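Local structure of endo-1,3-beta-glucanase, family GH16 (Zobellia galactanivorans, 4BPZ) at residues S54-F58 with Y82-R86; F160-N166 with Q214-Y218; W193-M198 with E209-S213. The protein probably hydrolyses internal beta-1,3 linkages in glucans such as algal laminarin, this chain being the catalytic GH16 domain of a longer protein. The protein carries 1 engineered substitution. All coordinates share one frame; numbering follows the deposited sequence.

Contact 1 (S54-F58 with Y82-R86)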
ATOM      1  N   SER A  54      -9.136 -15.668  -6.065  1.00 14.75           N
ATOM      2  CA  SER A  54     -10.256 -15.229  -5.194  0.50 15.81           C
ATOM      3  C   SER A  54     -10.088 -15.549  -3.744  1.00 13.86           C
ATOM      4  O   SER A  54     -10.685 -14.859  -2.916  1.00 15.44           O
ATOM      5  CB  SER A  54     -11.628 -15.780  -5.596  0.50 18.81           C
ATOM      6  OG  SER A  54     -12.029 -15.167  -6.788  0.50 19.31           O
ATOM      7  N   GLU A  55      -9.183 -16.481  -3.403  1.00 13.17           N
ATOM      8  CA  GLU A  55      -8.867 -16.658  -1.978  1.00 13.87           C
ATOM      9  C   GLU A  55      -8.407 -15.343  -1.385  1.00 12.54           C
ATOM     10  O   GLU A  55      -8.707 -15.065  -0.195  1.00 13.61           O
ATOM     11  CB  GLU A  55      -7.710 -17.636  -1.844  1.00 13.74           C
ATOM     12  CG  GLU A  55      -8.102 -19.104  -1.761  1.00 16.31           C
ATOM     13  CD  GLU A  55      -8.428 -19.754  -3.083  1.00 15.44           C
ATOM     14  OE1 GLU A  55      -8.418 -19.108  -4.140  1.00 15.97           O
ATOM     15  OE2 GLU A  55      -8.705 -21.000  -3.051  1.00 18.41           O
ATOM     16  N   ASN A  56      -7.594 -14.569  -2.105  1.00 11.62           N
ATOM     17  CA  ASN A  56      -6.937 -13.424  -1.511  1.00 11.23           C
ATOM     18  C   ASN A  56      -7.423 -12.084  -1.859  1.00 11.10           C
ATOM     19  O   ASN A  56      -7.020 -11.112  -1.226  1.00 11.66           O
ATOM     20  CB  ASN A  56      -5.399 -13.535  -1.762  1.00 12.00           C
ATOM     21  CG  ASN A  56      -4.806 -14.849  -1.332  1.00 10.95           C
ATOM     22  OD1 ASN A  56      -4.311 -15.632  -2.151  1.00 12.39           O
ATOM     23  ND2 ASN A  56      -4.857 -15.153  -0.014  1.00 11.97           N
ATOM     24  N   SER A  57      -8.356 -11.956  -2.837  1.00 11.54           N
ATOM     25  CA  SER A  57      -8.955 -10.680  -3.097  1.00 11.13           C
ATOM     26  C   SER A  57     -10.207 -10.893  -3.834  1.00 11.91           C
ATOM     27  O   SER A  57     -10.342 -11.800  -4.688  1.00 14.13           O
ATOM     28  CB  SER A  57      -8.032  -9.701  -3.812  1.00 12.58           C
ATOM     29  OG  SER A  57      -7.679 -10.238  -5.083  1.00 14.93           O
ATOM     30  N   PHE A  58     -11.185 -10.019  -3.569  1.00 11.80           N
ATOM     31  CA  PHE A  58     -12.525 -10.170  -4.196  1.00 13.36           C
ATOM     32  C   PHE A  58     -13.303  -8.892  -3.903  1.00 13.49           C
ATOM     33  O   PHE A  58     -13.043  -8.189  -2.861  1.00 14.64           O
ATOM     34  CB  PHE A  58     -13.294 -11.433  -3.675  1.00 14.78           C
ATOM     35  CG  PHE A  58     -13.381 -11.482  -2.185  1.00 15.86           C
ATOM     36  CD1 PHE A  58     -12.325 -11.918  -1.390  1.00 15.69           C
ATOM     37  CD2 PHE A  58     -14.560 -11.126  -1.516  1.00 17.16           C
ATOM     38  CE1 PHE A  58     -12.428 -12.005  -0.008  1.00 18.21           C
ATOM     39  CE2 PHE A  58     -14.691 -11.292  -0.144  1.00 16.48           C
ATOM     40  CZ  PHE A  58     -13.587 -11.697   0.629  1.00 17.26           C
ATOM     41  N   TYR A  82       1.731 -18.600   4.126  1.00 13.24           N
ATOM     42  CA  TYR A  82       0.639 -17.663   4.077  1.00 12.17           C
ATOM     43  C   TYR A  82       0.457 -17.208   2.655  1.00 12.12           C
ATOM     44  O   TYR A  82       1.448 -17.083   1.914  1.00 12.79           O
ATOM     45  CB  TYR A  82       0.861 -16.413   4.969  1.00 13.15           C
ATOM     46  CG  TYR A  82       1.140 -16.792   6.410  1.00 13.17           C
ATOM     47  CD1 TYR A  82       2.470 -17.063   6.815  1.00 14.25           C
ATOM     48  CD2 TYR A  82       0.129 -16.970   7.321  1.00 13.65           C
ATOM     49  CE1 TYR A  82       2.740 -17.527   8.117  1.00 15.19           C
ATOM     50  CE2 TYR A  82       0.364 -17.406   8.652  1.00 15.31           C
ATOM     51  CZ  TYR A  82       1.669 -17.661   9.015  1.00 15.77           C
ATOM     52  OH  TYR A  82       1.890 -18.117  10.287  1.00 18.85           O
ATOM     53  N   THR A  83      -0.754 -16.833   2.320  1.00 12.24           N
ATOM     54  CA  THR A  83      -1.057 -16.159   1.021  1.00 11.61           C
ATOM     55  C   THR A  83      -1.798 -14.887   1.286  1.00 10.82           C
ATOM     56  O   THR A  83      -2.500 -14.719   2.322  1.00 11.77           O
ATOM     57  CB  THR A  83      -1.931 -17.118   0.120  1.00 12.30           C
ATOM     58  OG1 THR A  83      -3.143 -17.365   0.798  1.00 12.91           O
ATOM     59  CG2 THR A  83      -1.213 -18.358  -0.244  1.00 14.15           C
ATOM     60  N   SER A  84      -1.679 -13.931   0.367  1.00 10.80           N
ATOM     61  CA  SER A  84      -2.349 -12.650   0.451  1.00 10.94           C
ATOM     62  C   SER A  84      -2.421 -12.076  -0.980  1.00  9.94           C
ATOM     63  O   SER A  84      -2.163 -12.802  -1.944  1.00 10.78           O
ATOM     64  CB  SER A  84      -1.609 -11.759   1.438  1.00 11.23           C
ATOM     65  OG  SER A  84      -2.301 -10.579   1.670  1.00 11.04           O
ATOM     66  N   ALA A  85      -2.749 -10.793  -1.079  1.00 10.67           N
ATOM     67  CA  ALA A  85      -2.728 -10.113  -2.381  1.00 10.40           C
ATOM     68  C   ALA A  85      -2.020  -8.782  -2.215  1.00 10.54           C
ATOM     69  O   ALA A  85      -2.018  -8.153  -1.155  1.00 10.18           O
ATOM     70  CB  ALA A  85      -4.117  -9.911  -2.936  1.00 11.83           C
ATOM     71  N   ARG A  86      -1.412  -8.376  -3.343  1.00 10.89           N
ATOM     72  CA  ARG A  86      -0.669  -7.107  -3.474  1.00 10.96           C
ATOM     73  C   ARG A  86      -1.121  -6.482  -4.830  1.00 10.32           C
ATOM     74  O   ARG A  86      -0.698  -6.980  -5.882  1.00 11.69           O
ATOM     75  CB  ARG A  86       0.853  -7.339  -3.416  1.00 11.16           C
ATOM     76  CG  ARG A  86       1.685  -6.101  -3.611  1.00 10.96           C
ATOM     77  CD  ARG A  86       3.103  -6.414  -3.188  1.00 12.85           C
ATOM     78  NE  ARG A  86       4.053  -5.324  -3.560  1.00 12.40           N
ATOM     79  CZ  ARG A  86       5.077  -4.945  -2.801  1.00 11.79           C
ATOM     80  NH1 ARG A  86       5.202  -5.298  -1.545  1.00 13.22           N
ATOM     81  NH2 ARG A  86       5.976  -4.093  -3.349  1.00 13.70           N
TER
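Asn-56 reaches across to Thr-83 and crosses it at about a right angle, Asn-56 ND2 giving a hydrogen bond to Thr-83 OG1 at 2.9 Å. The threonine oxygen lies close to the amide plane and the N-H points at it fairly well (158°). With CG anti to its own carbonyl carbon (chi1 -53°), Asn-56 turns its amide toward Thr-83 and sets CG 3.4 Å from Ser-84 O; Asn-56 CB comes to 3.3 Å from the same oxygen. This is the dense part of the contact, and its polar atoms are well supplied: OD1 is bonded to Thr-51 and Arg-53, ND2 also to Arg-67 O, and Thr-83 OG1 to Glu-71. In the GH16 beta-sandwich, strand 63-75 pairs with both strand 57-60 and strand 82-93, so Asn-56 spans from one flanking segment to the other. Replacing it with an alanine would probably leave Thr-83 OG1 without this donor and Thr-51 and Arg-53 without a shared acceptor, and open a gap beside Thr-83 where the amide was. Packing is slacker next door, where Ser-57 CB only grazes Ala-85 CB at 4.0 Å and its OG turns to Tyr-32. On the looser side the carboxylate of Glu-55 leads away from strand 82-93.

Contact 2 (F160-N166 with Q214-Y218). With GLC (alpha-D-glucopyranose), chain C.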
ATOM      1  N   PHE A 160       7.766   8.077   4.915  1.00 12.44           N
ATOM      2  CA  PHE A 160       8.379   8.340   3.635  1.00 11.86           C
ATOM      3  C   PHE A 160       9.707   7.646   3.542  1.00 12.10           C
ATOM      4  O   PHE A 160      10.465   7.660   4.535  1.00 14.09           O
ATOM      5  CB  PHE A 160       8.555   9.888   3.474  1.00 12.60           C
ATOM      6  CG  PHE A 160       7.280  10.651   3.488  1.00 12.64           C
ATOM      7  CD1 PHE A 160       6.630  11.046   4.653  1.00 13.59           C
ATOM      8  CD2 PHE A 160       6.642  10.964   2.238  1.00 14.30           C
ATOM      9  CE1 PHE A 160       5.415  11.724   4.611  1.00 13.90           C
ATOM     10  CE2 PHE A 160       5.468  11.649   2.220  1.00 14.49           C
ATOM     11  CZ  PHE A 160       4.824  12.035   3.384  1.00 14.19           C
ATOM     12  N   HIS A 161       9.997   7.109   2.390  1.00 12.50           N
ATOM     13  CA  HIS A 161      11.290   6.419   2.137  1.00 12.76           C
ATOM     14  C   HIS A 161      11.825   6.901   0.820  1.00 12.60           C
ATOM     15  O   HIS A 161      11.104   6.790  -0.210  1.00 13.00           O
ATOM     16  CB  HIS A 161      11.128   4.908   2.081  1.00 12.92           C
ATOM     17  CG  HIS A 161      10.515   4.266   3.280  1.00 14.74           C
ATOM     18  ND1 HIS A 161       9.167   4.242   3.598  1.00 16.12           N
ATOM     19  CD2 HIS A 161      11.148   3.728   4.359  1.00 16.81           C
ATOM     20  CE1 HIS A 161       9.013   3.610   4.778  1.00 17.18           C
ATOM     21  NE2 HIS A 161      10.189   3.297   5.217  1.00 19.72           N
ATOM     22  N   TRP A 162      13.054   7.425   0.786  1.00 13.35           N
ATOM     23  CA  TRP A 162      13.582   7.941  -0.455  1.00 14.55           C
ATOM     24  C   TRP A 162      15.051   8.116  -0.338  1.00 14.08           C
ATOM     25  O   TRP A 162      15.638   8.054   0.761  1.00 16.22           O
ATOM     26  CB  TRP A 162      12.944   9.248  -0.875  1.00 15.99           C
ATOM     27  CG  TRP A 162      13.388  10.459  -0.145  1.00 16.63           C
ATOM     28  CD1 TRP A 162      14.303  11.421  -0.650  1.00 19.25           C
ATOM     29  CD2 TRP A 162      12.993  10.929   1.173  1.00 17.66           C
ATOM     30  NE1 TRP A 162      14.407  12.428   0.243  1.00 22.35           N
ATOM     31  CE2 TRP A 162      13.623  12.227   1.357  1.00 20.51           C
ATOM     32  CE3 TRP A 162      12.170  10.425   2.157  1.00 16.50           C
ATOM     33  CZ2 TRP A 162      13.543  12.938   2.552  1.00 23.18           C
ATOM     34  CZ3 TRP A 162      12.031  11.123   3.356  1.00 20.99           C
ATOM     35  CH2 TRP A 162      12.782  12.372   3.561  1.00 22.00           C
ATOM     36  N   SER A 163      15.740   8.246  -1.449  1.00 15.08           N
ATOM     37  CA  SER A 163      17.094   8.809  -1.446  1.00 17.69           C
ATOM     38  C   SER A 163      17.067  10.096  -2.233  1.00 18.33           C
ATOM     39  O   SER A 163      16.290  10.230  -3.185  1.00 20.97           O
ATOM     40  CB  SER A 163      18.165   7.843  -1.945  1.00 20.26           C
ATOM     41  OG  SER A 163      17.873   7.309  -3.204  1.00 23.00           O
ATOM     42  N   ASP A 164      17.809  11.084  -1.754  1.00 21.24           N
ATOM     43  CA  ASP A 164      17.915  12.367  -2.433  1.00 25.74           C
ATOM     44  C   ASP A 164      18.428  12.159  -3.868  1.00 27.06           C
ATOM     45  O   ASP A 164      19.260  11.269  -4.096  1.00 29.42           O
ATOM     46  CB  ASP A 164      18.770  13.312  -1.621  1.00 32.48           C
ATOM     47  CG  ASP A 164      17.907  14.283  -0.822  1.00 42.55           C
ATOM     48  OD1 ASP A 164      16.686  14.077  -0.366  1.00 38.51           O
ATOM     49  OD2 ASP A 164      18.518  15.304  -0.714  1.00 45.09           O
ATOM     50  N   LEU A 165      17.980  12.923  -4.826  1.00 24.62           N
ATOM     51  CA  LEU A 165      18.437  12.728  -6.211  0.50 24.14           C
ATOM     52  C   LEU A 165      19.900  12.969  -6.369  1.00 24.36           C
ATOM     53  O   LEU A 165      20.533  12.413  -7.252  1.00 31.23           O
ATOM     54  CB  LEU A 165      17.662  13.670  -7.154  0.50 25.64           C
ATOM     55  CG  LEU A 165      16.500  12.963  -7.854  0.50 27.23           C
ATOM     56  CD1 LEU A 165      15.815  12.534  -6.615  0.50 23.96           C
ATOM     57  CD2 LEU A 165      15.600  13.808  -8.720  0.50 26.63           C
ATOM     58  N   ASN A 166      20.435  13.813  -5.503  1.00 28.34           N
ATOM     59  CA  ASN A 166      21.816  14.136  -5.735  1.00 31.54           C
ATOM     60  C   ASN A 166      22.686  13.343  -4.748  1.00 38.85           C
ATOM     61  O   ASN A 166      23.853  13.510  -4.804  1.00 39.18           O
ATOM     62  CB  ASN A 166      22.015  15.618  -5.713  1.00 34.38           C
ATOM     63  CG  ASN A 166      21.877  16.183  -4.336  1.00 47.91           C
ATOM     64  OD1 ASN A 166      21.646  15.423  -3.355  1.00 50.24           O
ATOM     65  ND2 ASN A 166      22.037  17.543  -4.225  1.00 72.04           N
ATOM     66  N   GLN A 214      12.804  19.637  -5.339  1.00 18.11           N
ATOM     67  CA  GLN A 214      13.329  18.942  -6.554  1.00 17.07           C
ATOM     68  C   GLN A 214      14.423  17.929  -6.261  1.00 19.43           C
ATOM     69  O   GLN A 214      14.742  17.145  -7.134  1.00 21.20           O
ATOM     70  CB  GLN A 214      13.746  19.972  -7.598  1.00 20.00           C
ATOM     71  CG  GLN A 214      12.491  20.543  -8.300  1.00 19.67           C
ATOM     72  CD  GLN A 214      11.847  19.500  -9.281  1.00 21.09           C
ATOM     73  OE1 GLN A 214      12.523  18.621  -9.810  1.00 22.44           O
ATOM     74  NE2 GLN A 214      10.551  19.518  -9.410  1.00 19.20           N
ATOM     75  N   ASN A 215      15.032  17.962  -5.085  1.00 19.35           N
ATOM     76  CA  ASN A 215      16.003  16.963  -4.752  0.50 23.22           C
ATOM     77  C   ASN A 215      15.354  15.685  -4.241  1.00 23.29           C
ATOM     78  O   ASN A 215      16.092  14.810  -3.820  1.00 24.50           O
ATOM     79  CB  ASN A 215      16.963  17.527  -3.702  0.50 27.78           C
ATOM     80  CG  ASN A 215      18.361  16.933  -3.785  0.50 29.87           C
ATOM     81  OD1 ASN A 215      19.059  16.926  -2.796  0.50 35.64           O
ATOM     82  ND2 ASN A 215      18.747  16.390  -4.929  0.50 31.30           N
ATOM     83  N   THR A 216      14.003  15.560  -4.229  1.00 21.93           N
ATOM     84  CA  THR A 216      13.316  14.326  -3.783  1.00 22.34           C
ATOM     85  C   THR A 216      12.709  13.622  -5.030  1.00 18.49           C
ATOM     86  O   THR A 216      12.460  14.284  -5.985  1.00 21.84           O
ATOM     87  CB  THR A 216      11.948  14.656  -2.976  1.00 25.94           C
ATOM     88  OG1 THR A 216      10.860  15.049  -3.863  1.00 25.22           O
ATOM     89  CG2 THR A 216      12.066  15.551  -1.932  1.00 25.67           C
ATOM     90  N   PRO A 217      12.404  12.338  -4.974  1.00 16.65           N
ATOM     91  CA  PRO A 217      11.691  11.663  -6.071  1.00 14.46           C
ATOM     92  C   PRO A 217      10.178  11.838  -6.032  1.00 14.69           C
ATOM     93  O   PRO A 217       9.387  10.960  -6.684  1.00 17.82           O
ATOM     94  CB  PRO A 217      12.131  10.209  -5.906  1.00 16.15           C
ATOM     95  CG  PRO A 217      12.431  10.107  -4.419  1.00 21.54           C
ATOM     96  CD  PRO A 217      12.957  11.414  -3.958  1.00 19.19           C
ATOM     97  N   TYR A 218       9.693  12.934  -5.539  1.00 13.39           N
ATOM     98  CA  TYR A 218       8.264  13.173  -5.346  1.00 13.24           C
ATOM     99  C   TYR A 218       7.742  14.245  -6.293  1.00 11.79           C
ATOM    100  O   TYR A 218       6.842  14.998  -5.991  1.00 12.15           O
ATOM    101  CB  TYR A 218       7.938  13.533  -3.904  1.00 13.90           C
ATOM    102  CG  TYR A 218       8.383  12.457  -2.905  1.00 13.04           C
ATOM    103  CD1 TYR A 218       7.803  11.210  -2.930  1.00 14.60           C
ATOM    104  CD2 TYR A 218       9.352  12.689  -1.958  1.00 16.49           C
ATOM    105  CE1 TYR A 218       8.156  10.233  -2.007  1.00 14.40           C
ATOM    106  CE2 TYR A 218       9.711  11.728  -1.055  1.00 15.88           C
ATOM    107  CZ  TYR A 218       9.138  10.509  -1.045  1.00 13.54           C
ATOM    108  OH  TYR A 218       9.452   9.564  -0.086  1.00 13.24           O
TER
HETATM  109  C1  GLC C   1       7.087   0.870   3.321  1.00 21.97           C
HETATM  110  C2  GLC C   1       8.369  -0.026   3.256  1.00 16.88           C
HETATM  111  C3  GLC C   1       8.075  -1.150   2.252  1.00 14.65           C
HETATM  112  C4  GLC C   1       6.863  -1.883   2.627  1.00 12.01           C
HETATM  113  C5  GLC C   1       5.748  -0.875   2.484  1.00 12.62           C
HETATM  114  C6  GLC C   1       4.378  -1.424   2.810  1.00 12.49           C
HETATM  115  O1  GLC C   1       6.958   1.738   2.215  1.00 23.99           O
HETATM  116  O2  GLC C   1       9.431   0.809   2.867  1.00 16.66           O
HETATM  117  O3  GLC C   1       9.244  -2.073   2.216  1.00 15.50           O
HETATM  118  O4  GLC C   1       6.677  -3.014   1.755  1.00 12.52           O
HETATM  119  O5  GLC C   1       5.990   0.187   3.434  1.00 15.24           O
HETATM  120  O6  GLC C   1       4.300  -1.906   4.146  1.00 13.11           O
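Tyr-218 and Trp-162 meet edge-to-face: the tyrosine brings its CE2 edge up to one face of the indole, the five-membered ring and the phenol having centroids 5.5 Å apart and planes at 65°. Trp-162 carries CG between its backbone N and carbonyl carbon (chi1 76°), which sets the indole against the loop 214-218. Pro-217 crosses the same side chain at about a right angle, its CD 3.6 Å from Trp-162 CD1. Beyond CE2, the phenol oxygen lies in the plane of the Phe-160 ring at its edge, with Tyr-218 OH 3.7 Å from Phe-160 CB; it is hydrogen-bonded to the backbone O of the engineered Ser-142.

The loop just past the strand helps fix the indole's rotation: Trp-162 NE1 donates to Asp-164 OD1 at 2.9 Å, nearly in the ring plane. Further out the backbones join: Leu-165 N gives a straight bond to Asn-215 O (2.9 Å, 166°), though it approaches from above the carbonyl plane. Thr-216 closes an ST turn, Thr-216 OG1 accepting from Tyr-218 N at 2.9 Å, and this probably helps bring the tyrosine round to the indole.

His-161 points the other way, into the glycan cleft of the GH16 fold, where O2 of the bound glucose sits over the centre of the imidazole face, 3.4 Å from His-161 CE1. That sugar is hydrogen-bonded to Asp-144, Glu-147 and Asn-44. Strand 155-163 thus turns Phe-160 and Trp-162 to the loop and His-161 to the sugar. Aromatic and proline packing holds the Trp-162 end, while Asp-164 and Asn-166 gather round Asn-215 at the other, so the loop is probably held by ring shape at one end and by polar contacts at the other.

Contact 3 (W193-M198 with E209-S213)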
ATOM      1  N   TRP A 193      -0.634  15.751  -1.964  1.00 12.79           N
ATOM      2  CA  TRP A 193       0.680  15.815  -2.515  1.00 12.01           C
ATOM      3  C   TRP A 193       0.737  16.896  -3.579  1.00 12.76           C
ATOM      4  O   TRP A 193      -0.017  16.859  -4.557  1.00 13.10           O
ATOM      5  CB  TRP A 193       0.988  14.455  -3.134  1.00 12.20           C
ATOM      6  CG  TRP A 193       2.242  14.296  -3.931  1.00 12.23           C
ATOM      7  CD1 TRP A 193       3.452  15.017  -3.857  1.00 11.71           C
ATOM      8  CD2 TRP A 193       2.455  13.286  -4.917  1.00 11.80           C
ATOM      9  NE1 TRP A 193       4.322  14.534  -4.758  1.00 12.00           N
ATOM     10  CE2 TRP A 193       3.781  13.480  -5.431  1.00 11.96           C
ATOM     11  CE3 TRP A 193       1.654  12.234  -5.464  1.00 11.50           C
ATOM     12  CZ2 TRP A 193       4.270  12.679  -6.455  1.00 11.72           C
ATOM     13  CZ3 TRP A 193       2.173  11.451  -6.470  1.00 12.28           C
ATOM     14  CH2 TRP A 193       3.477  11.692  -6.980  1.00 12.04           C
ATOM     15  N   ASN A 194       1.664  17.851  -3.417  1.00 13.67           N
ATOM     16  CA  ASN A 194       1.895  18.853  -4.490  1.00 13.33           C
ATOM     17  C   ASN A 194       3.337  19.206  -4.493  1.00 13.22           C
ATOM     18  O   ASN A 194       4.180  18.539  -3.834  1.00 13.66           O
ATOM     19  CB  ASN A 194       0.922  20.033  -4.364  1.00 14.58           C
ATOM     20  CG  ASN A 194       1.082  20.767  -3.054  1.00 15.61           C
ATOM     21  OD1 ASN A 194       2.162  20.731  -2.418  1.00 16.40           O
ATOM     22  ND2 ASN A 194       0.016  21.497  -2.638  1.00 20.75           N
ATOM     23  N   ALA A 195       3.715  20.165  -5.331  1.00 14.23           N
ATOM     24  CA  ALA A 195       5.140  20.541  -5.455  1.00 13.99           C
ATOM     25  C   ALA A 195       5.701  21.083  -4.134  1.00 14.77           C
ATOM     26  O   ALA A 195       6.904  21.154  -3.937  1.00 16.65           O
ATOM     27  CB  ALA A 195       5.358  21.552  -6.565  1.00 16.08           C
ATOM     28  N   SER A 196       4.823  21.577  -3.246  1.00 14.78           N
ATOM     29  CA  SER A 196       5.216  22.179  -1.946  0.50 14.91           C
ATOM     30  C   SER A 196       5.425  21.136  -0.828  1.00 14.35           C
ATOM     31  O   SER A 196       6.355  21.272  -0.062  1.00 14.97           O
ATOM     32  CB  SER A 196       4.131  23.207  -1.551  0.50 16.68           C
ATOM     33  OG  SER A 196       4.102  24.250  -2.528  0.50 22.13           O
ATOM     34  N   ALA A 197       4.519  20.151  -0.763  1.00 13.76           N
ATOM     35  CA  ALA A 197       4.534  19.276   0.438  1.00 13.82           C
ATOM     36  C   ALA A 197       3.765  18.038   0.155  1.00 13.71           C
ATOM     37  O   ALA A 197       2.899  17.949  -0.754  1.00 13.21           O
ATOM     38  CB  ALA A 197       3.893  19.993   1.642  1.00 16.90           C
ATOM     39  N   MET A 198       4.024  17.034   1.003  1.00 12.70           N
ATOM     40  CA  MET A 198       3.188  15.816   1.096  0.50 12.30           C
ATOM     41  C   MET A 198       2.640  15.711   2.491  1.00 12.31           C
ATOM     42  O   MET A 198       3.417  15.739   3.457  1.00 14.19           O
ATOM     43  CB  MET A 198       4.012  14.632   0.775  0.50 12.41           C
ATOM     44  CG  MET A 198       4.408  14.635  -0.685  0.50 16.03           C
ATOM     45  SD  MET A 198       5.885  13.785  -1.046  0.50 18.76           S
ATOM     46  CE  MET A 198       7.229  14.680  -0.223  0.50 17.52           C
ATOM     47  N   GLU A 209       3.695  15.584   7.695  1.00 12.03           N
ATOM     48  CA  GLU A 209       3.926  16.392   6.517  1.00 12.28           C
ATOM     49  C   GLU A 209       5.376  16.543   6.252  1.00 11.67           C
ATOM     50  O   GLU A 209       6.130  16.994   7.127  1.00 12.74           O
ATOM     51  CB  GLU A 209       3.258  17.778   6.713  1.00 13.11           C
ATOM     52  CG  GLU A 209       3.636  18.793   5.656  1.00 13.95           C
ATOM     53  CD  GLU A 209       2.910  20.081   5.804  1.00 16.26           C
ATOM     54  OE1 GLU A 209       1.954  20.195   6.589  1.00 18.26           O
ATOM     55  OE2 GLU A 209       3.262  21.051   5.084  1.00 18.42           O
ATOM     56  N   LEU A 210       5.762  16.256   5.020  1.00 12.85           N
ATOM     57  CA  LEU A 210       7.126  16.369   4.537  1.00 13.11           C
ATOM     58  C   LEU A 210       7.205  17.402   3.475  1.00 12.34           C
ATOM     59  O   LEU A 210       6.441  17.347   2.491  1.00 13.10           O
ATOM     60  CB  LEU A 210       7.579  15.014   3.977  1.00 13.57           C
ATOM     61  CG  LEU A 210       9.015  15.032   3.394  1.00 14.49           C
ATOM     62  CD1 LEU A 210      10.099  15.424   4.434  1.00 16.56           C
ATOM     63  CD2 LEU A 210       9.310  13.663   2.803  1.00 16.62           C
ATOM     64  N   LYS A 211       8.054  18.392   3.643  1.00 13.84           N
ATOM     65  CA  LYS A 211       8.313  19.380   2.604  1.00 14.51           C
ATOM     66  C   LYS A 211       8.846  18.730   1.348  1.00 14.06           C
ATOM     67  O   LYS A 211       9.711  17.870   1.406  1.00 15.41           O
ATOM     68  CB  LYS A 211       9.316  20.401   3.179  1.00 18.12           C
ATOM     69  CG  LYS A 211       9.663  21.473   2.204  1.00 18.49           C
ATOM     70  CD  LYS A 211      10.679  22.418   2.855  1.00 21.81           C
ATOM     71  CE  LYS A 211      11.123  23.464   1.884  1.00 24.58           C
ATOM     72  NZ  LYS A 211       9.963  24.327   1.499  1.00 31.12           N
ATOM     73  N   ASN A 212       8.304  19.127   0.197  1.00 13.88           N
ATOM     74  CA  ASN A 212       8.805  18.644  -1.080  1.00 15.27           C
ATOM     75  C   ASN A 212       9.902  19.524  -1.650  1.00 15.35           C
ATOM     76  O   ASN A 212      10.040  20.676  -1.238  1.00 17.91           O
ATOM     77  CB  ASN A 212       7.606  18.525  -2.062  1.00 15.43           C
ATOM     78  CG  ASN A 212       7.859  17.565  -3.220  1.00 13.60           C
ATOM     79  OD1 ASN A 212       6.883  17.354  -4.042  1.00 15.43           O
ATOM     80  ND2 ASN A 212       8.948  16.945  -3.307  1.00 13.23           N
ATOM     81  N   SER A 213      10.731  19.000  -2.522  1.00 16.45           N
ATOM     82  CA  SER A 213      11.747  19.783  -3.184  1.00 17.01           C
ATOM     83  C   SER A 213      12.106  18.971  -4.435  1.00 17.33           C
ATOM     84  O   SER A 213      11.952  17.735  -4.533  1.00 17.45           O
ATOM     85  CB  SER A 213      13.017  20.018  -2.316  1.00 19.74           C
ATOM     86  OG  SER A 213      13.869  18.902  -2.334  1.00 24.44           O
TER
HETATM   87  O   HOH W   1       8.483  22.953  -0.603  1.00 28.54           O
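Glu-209 runs its extended chain alongside Ala-197, bringing Glu-209 OE2 to 3.7 Å from the methyl CB of Ala-197 at the solvent-facing edge of the hairpin made by strands 197-202 and 205-211. Leu-210 comes next and forms the hydrogen-bonded antiparallel pair with Met-198: Leu-210 N donates to Met-198 O at 2.9 Å, and Met-198 N returns a bond of 2.9 Å to Leu-210 O. Their side chains lie side by side pointing the same way, and the bend at the methionine's last torsion (chi3 -65°) helps bring Met-198 CE to 3.8 Å from Leu-210 CD2, in the modelled conformer. Both pack on Phe-160 of strand 155-163.

Lys-211 and Ala-197 form an antiparallel non-hydrogen-bonded pair, their CA atoms 4.4 Å apart, on the other face of the hairpin. The lysine chain is straight until the end, where it curls so that Lys-211 NZ reaches a water at 2.9 Å; that water donates to Ser-196 O and Asn-212 O. At Asn-212 the strand has ended, but Asn-212 N still donates to Ser-196 O (2.9 Å) from well above the carbonyl plane, and Asn-212 CB lies 3.3 Å from Ala-195 O. The turn it abuts is held by Asn-194 OD1, which accepts from Ser-196 N to make an Asx turn and from Ala-197 N to make an Asx motif.

Backbone bonds set the pairing. The Met-198 and Leu-210 face is apolar; on the Ala-197 and Lys-211 face one water bridges Lys-211 NZ, Ser-196 O and Asn-212 O, consistent with a lysine ammonium that stays solvated.

Contact 1 is wholly buried and sits across the chain's centre from the other two, about 32 to 33 Å from them between centres; it works through one asparagine amide wrapped in polar partners. Contacts 2 and 3 are partly buried neighbours, 11 Å apart between centres, and contact 3 is nested inside the loop that contact 2 closes. They share a boundary: Tyr-218 O is probably hydrogen-bonded to Trp-193 NE1 at 2.8 Å, and Met-198 packs on Tyr-218. Contact 2 depends largely on aromatic packing beside the glycan cleft, whereas contact 3 is chiefly strand pairing with a water-bridged outer end. Contacts 1 and 2 each hold a residue of the glycan pocket, Arg-86 and His-161.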